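Ribonuclease mar1, putative (Trypanosoma cruzi, PDB 1YZV) is of unknown function but probably acts as a hydrolase-like enzyme of the isochorismatase superfamily. Local coordinates at residues R11-F23 with I176-V188. Residues are numbered along the deposited sequence; the frame is centred on the assembly and turned at random.
Sequences RLLKHYGSCKTAF and ILMQLLKDASDPV
His15 and Tyr16 share the carboxylate of Asp186, tying the N-terminal loop of this isochorismatase-family alpha/beta fold, with its six-stranded parallel sheet, to the loop after helix 173-181. Among the side-chain hydrogen bonds, His15 NE2 donates to Asp186 OD2 at 2.8 Å; the acceptor lies near the ring plane, but the N-H...O angle of 138° is bent and the donor stands above the carboxylate plane. Tyr16 OH reaches OD1 of Asp186 at 2.6 Å on the syn lone pair, the ring and carboxylate planes being 76° apart. Val188 N also donates to that OD1, from the anti side, a capping bond ahead of helix 189-197. Gly17 N donates to His15 ND1, so both ring nitrogens are engaged and the ring's rotation is fixed. Gln179 OE1 and Leu13 N both hydrogen-bond to Tyr169 OH, and Lys14 NZ forms a salt bridge with Glu111.

Backbone acceptors form a second group. Leu180 O receives Tyr16 N at 3.1 Å, in the carbonyl plane, and sits over one face of the His15 ring. Lys182, the first residue past helix 173-181 and of positive phi, bends its chain at chi2 and again at chi4 (-64°), which brings NZ back to Gln179 O at 2.6 Å and across to Leu13 O at 2.8 Å.

Apolar packing fills the side nearer the sheet. Leu180 CD1 meets the edge of the Phe23 ring, while Leu13 CD1 lies 3.8 Å from Ile176 CG2. At the far end, Val188 CG2 approaches Tyr16 CE2 obliquely at 3.6 Å.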
loop_
_atom_site.group_PDB
_atom_site.type_symbol
_atom_site.label_atom_id
_atom_site.label_comp_id
_atom_site.label_asym_id
_atom_site.label_seq_id
_atom_site.Cartn_x
_atom_site.Cartn_y
_atom_site.Cartn_z
ATOM N N ARG A 11 0.089 5.683 -18.116
ATOM C CA ARG A 11 0.152 4.920 -16.900
ATOM C C ARG A 11 -0.256 3.452 -17.033
ATOM O O ARG A 11 0.350 2.611 -16.417
ATOM C CB ARG A 11 -0.559 5.611 -15.745
ATOM C CG ARG A 11 -1.960 5.749 -15.879
ATOM C CD ARG A 11 -2.448 6.568 -14.721
ATOM N NE ARG A 11 -1.972 7.954 -14.764
ATOM C CZ ARG A 11 -1.014 8.461 -13.990
ATOM N NH1 ARG A 11 -0.418 7.747 -13.040
ATOM N NH2 ARG A 11 -0.730 9.739 -14.106
ATOM N N LEU A 12 -1.162 3.147 -17.951
ATOM C CA LEU A 12 -1.577 1.789 -18.218
ATOM C C LEU A 12 -0.907 1.339 -19.505
ATOM O O LEU A 12 -0.290 2.160 -20.201
ATOM C CB LEU A 12 -3.088 1.746 -18.375
ATOM C CG LEU A 12 -3.912 2.093 -17.117
ATOM C CD1 LEU A 12 -5.350 2.165 -17.487
ATOM C CD2 LEU A 12 -3.651 1.113 -16.001
ATOM N N LEU A 13 -1.067 0.056 -19.847
ATOM C CA LEU A 13 -0.587 -0.452 -21.129
ATOM C C LEU A 13 -1.236 0.371 -22.243
ATOM O O LEU A 13 -2.374 0.805 -22.117
ATOM C CB LEU A 13 -0.979 -1.916 -21.302
ATOM C CG LEU A 13 -0.254 -2.908 -20.396
ATOM C CD1 LEU A 13 -1.015 -4.213 -20.383
ATOM C CD2 LEU A 13 1.185 -3.114 -20.857
ATOM N N LYS A 14 -0.464 0.664 -23.270
ATOM C CA LYS A 14 -0.974 1.275 -24.493
ATOM C C LYS A 14 -1.752 0.226 -25.289
ATOM O O LYS A 14 -1.595 -1.021 -25.095
ATOM C CB LYS A 14 0.176 1.799 -25.353
ATOM C CG LYS A 14 0.929 2.989 -24.722
ATOM C CD LYS A 14 2.017 3.551 -25.632
ATOM C CE LYS A 14 2.704 4.765 -25.001
ATOM N NZ LYS A 14 3.941 5.184 -25.750
ATOM N N HIS A 15 -2.594 0.733 -26.179
ATOM C CA HIS A 15 -3.333 -0.087 -27.098
ATOM C C HIS A 15 -2.350 -0.898 -27.930
ATOM O O HIS A 15 -1.254 -0.398 -28.278
ATOM C CB HIS A 15 -4.205 0.793 -28.009
ATOM C CG HIS A 15 -5.152 0.011 -28.842
ATOM N ND1 HIS A 15 -4.762 -0.633 -30.002
ATOM C CD2 HIS A 15 -6.458 -0.292 -28.662
ATOM C CE1 HIS A 15 -5.792 -1.298 -30.495
ATOM N NE2 HIS A 15 -6.818 -1.148 -29.672
ATOM N N TYR A 16 -2.732 -2.146 -28.220
ATOM C CA TYR A 16 -1.846 -3.067 -28.871
ATOM C C TYR A 16 -1.260 -2.569 -30.182
ATOM O O TYR A 16 -0.161 -3.026 -30.569
ATOM C CB TYR A 16 -2.485 -4.441 -29.086
ATOM C CG TYR A 16 -3.661 -4.482 -30.037
ATOM C CD1 TYR A 16 -3.471 -4.533 -31.418
ATOM C CD2 TYR A 16 -4.962 -4.530 -29.552
ATOM C CE1 TYR A 16 -4.555 -4.550 -32.313
ATOM C CE2 TYR A 16 -6.055 -4.600 -30.425
ATOM C CZ TYR A 16 -5.840 -4.661 -31.821
ATOM O OH TYR A 16 -6.935 -4.671 -32.679
ATOM N N GLY A 17 -1.964 -1.687 -30.892
ATOM C CA GLY A 17 -1.386 -1.139 -32.123
ATOM C C GLY A 17 -0.374 -0.016 -31.946
ATOM O O GLY A 17 0.273 0.409 -32.885
ATOM N N SER A 18 -0.312 0.550 -30.758
ATOM C CA SER A 18 0.559 1.664 -30.470
ATOM C C SER A 18 2.056 1.263 -30.425
ATOM O O SER A 18 2.954 2.055 -30.635
ATOM C CB SER A 18 0.107 2.237 -29.114
ATOM O OG SER A 18 0.523 3.557 -28.938
ATOM N N CYS A 19 2.310 0.061 -29.962
ATOM C CA CYS A 19 3.650 -0.436 -29.760
ATOM C C CYS A 19 3.510 -1.935 -29.715
ATOM O O CYS A 19 2.387 -2.456 -29.674
ATOM C CB CYS A 19 4.232 0.108 -28.466
ATOM S SG CYS A 19 3.326 -0.351 -26.923
ATOM N N LYS A 20 4.621 -2.639 -29.773
ATOM C CA LYS A 20 4.606 -4.068 -29.588
ATOM C C LYS A 20 4.704 -4.463 -28.095
ATOM O O LYS A 20 5.201 -3.679 -27.275
ATOM C CB LYS A 20 5.730 -4.645 -30.387
ATOM C CG LYS A 20 5.703 -6.117 -30.540
ATOM C CD LYS A 20 6.364 -6.468 -31.890
ATOM C CE LYS A 20 6.690 -7.949 -31.944
ATOM N NZ LYS A 20 7.298 -8.337 -33.266
ATOM N N THR A 21 3.996 -5.555 -27.751
ATOM C CA THR A 21 3.918 -6.065 -26.380
ATOM C C THR A 21 4.559 -7.446 -26.301
ATOM O O THR A 21 4.314 -8.272 -27.181
ATOM C CB THR A 21 2.416 -6.220 -25.943
ATOM O OG1 THR A 21 1.771 -4.965 -26.118
ATOM C CG2 THR A 21 2.277 -6.629 -24.499
ATOM N N ALA A 22 5.421 -7.670 -25.303
ATOM C CA ALA A 22 6.027 -9.007 -25.073
ATOM C C ALA A 22 5.338 -9.636 -23.881
ATOM O O ALA A 22 5.115 -8.991 -22.852
ATOM C CB ALA A 22 7.527 -8.899 -24.804
ATOM N N PHE A 23 4.960 -10.890 -24.051
ATOM C CA PHE A 23 4.417 -11.685 -22.993
ATOM C C PHE A 23 5.560 -12.556 -22.463
ATOM O O PHE A 23 6.073 -13.439 -23.161
ATOM C CB PHE A 23 3.233 -12.513 -23.515
ATOM C CG PHE A 23 2.026 -11.685 -23.847
ATOM C CD1 PHE A 23 1.083 -11.372 -22.869
ATOM C CD2 PHE A 23 1.830 -11.218 -25.131
ATOM C CE1 PHE A 23 0.036 -10.545 -23.157
ATOM C CE2 PHE A 23 0.828 -10.294 -25.391
ATOM C CZ PHE A 23 -0.097 -10.004 -24.433
ATOM N N ILE A 176 -5.618 -6.653 -17.886
ATOM C CA ILE A 176 -4.560 -6.520 -18.891
ATOM C C ILE A 176 -5.135 -6.691 -20.319
ATOM O O ILE A 176 -4.934 -5.817 -21.189
ATOM C CB ILE A 176 -3.418 -7.474 -18.585
ATOM C CG1 ILE A 176 -2.654 -6.978 -17.355
ATOM C CG2 ILE A 176 -2.495 -7.716 -19.787
ATOM C CD1 ILE A 176 -1.830 -8.041 -16.663
ATOM N N LEU A 177 -5.957 -7.724 -20.515
ATOM C CA LEU A 177 -6.604 -7.915 -21.800
ATOM C C LEU A 177 -7.347 -6.649 -22.251
ATOM O O LEU A 177 -7.217 -6.204 -23.415
ATOM C CB LEU A 177 -7.558 -9.121 -21.744
ATOM C CG LEU A 177 -7.045 -10.410 -22.318
ATOM C CD1 LEU A 177 -5.768 -10.851 -21.614
ATOM C CD2 LEU A 177 -8.125 -11.489 -22.271
ATOM N N MET A 178 -8.153 -6.092 -21.349
ATOM C CA MET A 178 -9.040 -4.969 -21.671
ATOM C C MET A 178 -8.275 -3.637 -21.756
ATOM O O MET A 178 -8.652 -2.766 -22.539
ATOM C CB MET A 178 -10.187 -4.909 -20.649
ATOM C CG MET A 178 -11.052 -6.171 -20.656
ATOM S SD MET A 178 -11.899 -6.361 -22.217
ATOM C CE MET A 178 -10.812 -7.401 -23.200
ATOM N N GLN A 179 -7.128 -3.552 -21.067
ATOM C CA GLN A 179 -6.162 -2.443 -21.265
ATOM C C GLN A 179 -5.565 -2.381 -22.673
ATOM O O GLN A 179 -5.395 -1.291 -23.246
ATOM C CB GLN A 179 -5.003 -2.488 -20.252
ATOM C CG GLN A 179 -5.397 -2.075 -18.848
ATOM C CD GLN A 179 -4.307 -2.450 -17.820
ATOM O OE1 GLN A 179 -3.147 -2.200 -18.055
ATOM N NE2 GLN A 179 -4.697 -3.080 -16.727
ATOM N N LEU A 180 -5.249 -3.539 -23.226
ATOM C CA LEU A 180 -4.647 -3.614 -24.551
ATOM C C LEU A 180 -5.671 -3.289 -25.621
ATOM O O LEU A 180 -5.277 -2.896 -26.689
ATOM C CB LEU A 180 -4.030 -4.981 -24.817
ATOM C CG LEU A 180 -2.778 -5.242 -24.012
ATOM C CD1 LEU A 180 -2.510 -6.770 -23.881
ATOM C CD2 LEU A 180 -1.578 -4.467 -24.625
ATOM N N LEU A 181 -6.948 -3.628 -25.388
ATOM C CA LEU A 181 -8.016 -3.408 -26.364
ATOM C C LEU A 181 -8.732 -2.062 -26.317
ATOM O O LEU A 181 -9.209 -1.591 -27.361
ATOM C CB LEU A 181 -9.060 -4.516 -26.298
ATOM C CG LEU A 181 -8.802 -5.771 -27.133
ATOM C CD1 LEU A 181 -7.419 -6.372 -26.901
ATOM C CD2 LEU A 181 -9.814 -6.727 -26.721
ATOM N N LYS A 182 -9.025 -1.577 -25.111
ATOM C CA LYS A 182 -9.631 -0.247 -24.866
ATOM C C LYS A 182 -11.101 0.013 -25.229
ATOM O O LYS A 182 -11.713 0.914 -24.633
ATOM C CB LYS A 182 -8.750 0.909 -25.406
ATOM C CG LYS A 182 -7.312 0.800 -24.826
ATOM C CD LYS A 182 -6.629 2.088 -24.523
ATOM C CE LYS A 182 -5.231 1.842 -23.823
ATOM N NZ LYS A 182 -5.115 1.159 -22.410
ATOM N N ASP A 183 -11.695 -0.817 -26.076
ATOM C CA ASP A 183 -12.982 -0.531 -26.663
ATOM C C ASP A 183 -13.563 -1.847 -27.239
ATOM O O ASP A 183 -12.868 -2.599 -27.929
ATOM C CB ASP A 183 -12.768 0.591 -27.722
ATOM C CG ASP A 183 -14.055 1.151 -28.302
ATOM O OD1 ASP A 183 -14.961 0.371 -28.677
ATOM O OD2 ASP A 183 -14.089 2.377 -28.538
ATOM N N ALA A 184 -14.833 -2.144 -26.928
ATOM C CA ALA A 184 -15.485 -3.337 -27.441
ATOM C C ALA A 184 -15.677 -3.347 -28.933
ATOM O O ALA A 184 -16.016 -4.399 -29.495
ATOM C CB ALA A 184 -16.867 -3.556 -26.742
ATOM N N SER A 185 -15.571 -2.190 -29.576
ATOM C CA SER A 185 -15.675 -2.156 -31.024
ATOM C C SER A 185 -14.340 -2.390 -31.715
ATOM O O SER A 185 -14.283 -2.439 -32.938
ATOM C CB SER A 185 -16.302 -0.849 -31.503
ATOM O OG SER A 185 -15.365 0.204 -31.479
ATOM N N ASP A 186 -13.267 -2.557 -30.953
ATOM C CA ASP A 186 -11.997 -2.942 -31.536
ATOM C C ASP A 186 -12.121 -4.224 -32.379
ATOM O O ASP A 186 -12.816 -5.165 -31.995
ATOM C CB ASP A 186 -10.923 -3.119 -30.467
ATOM C CG ASP A 186 -9.552 -3.373 -31.076
ATOM O OD1 ASP A 186 -9.238 -4.544 -31.436
ATOM O OD2 ASP A 186 -8.764 -2.423 -31.148
ATOM N N PRO A 187 -11.514 -4.228 -33.584
ATOM C CA PRO A 187 -11.641 -5.427 -34.449
ATOM C C PRO A 187 -11.330 -6.797 -33.783
ATOM O O PRO A 187 -11.811 -7.793 -34.284
ATOM C CB PRO A 187 -10.619 -5.173 -35.568
ATOM C CG PRO A 187 -10.423 -3.696 -35.594
ATOM C CD PRO A 187 -10.634 -3.214 -34.178
ATOM N N VAL A 188 -10.418 -6.876 -32.808
ATOM C CA VAL A 188 -10.113 -8.175 -32.178
ATOM C C VAL A 188 -10.990 -8.505 -30.976
ATOM O O VAL A 188 -10.871 -9.604 -30.429
ATOM C CB VAL A 188 -8.592 -8.370 -31.776
ATOM C CG1 VAL A 188 -7.688 -8.145 -32.937
ATOM C CG2 VAL A 188 -8.166 -7.460 -30.681
#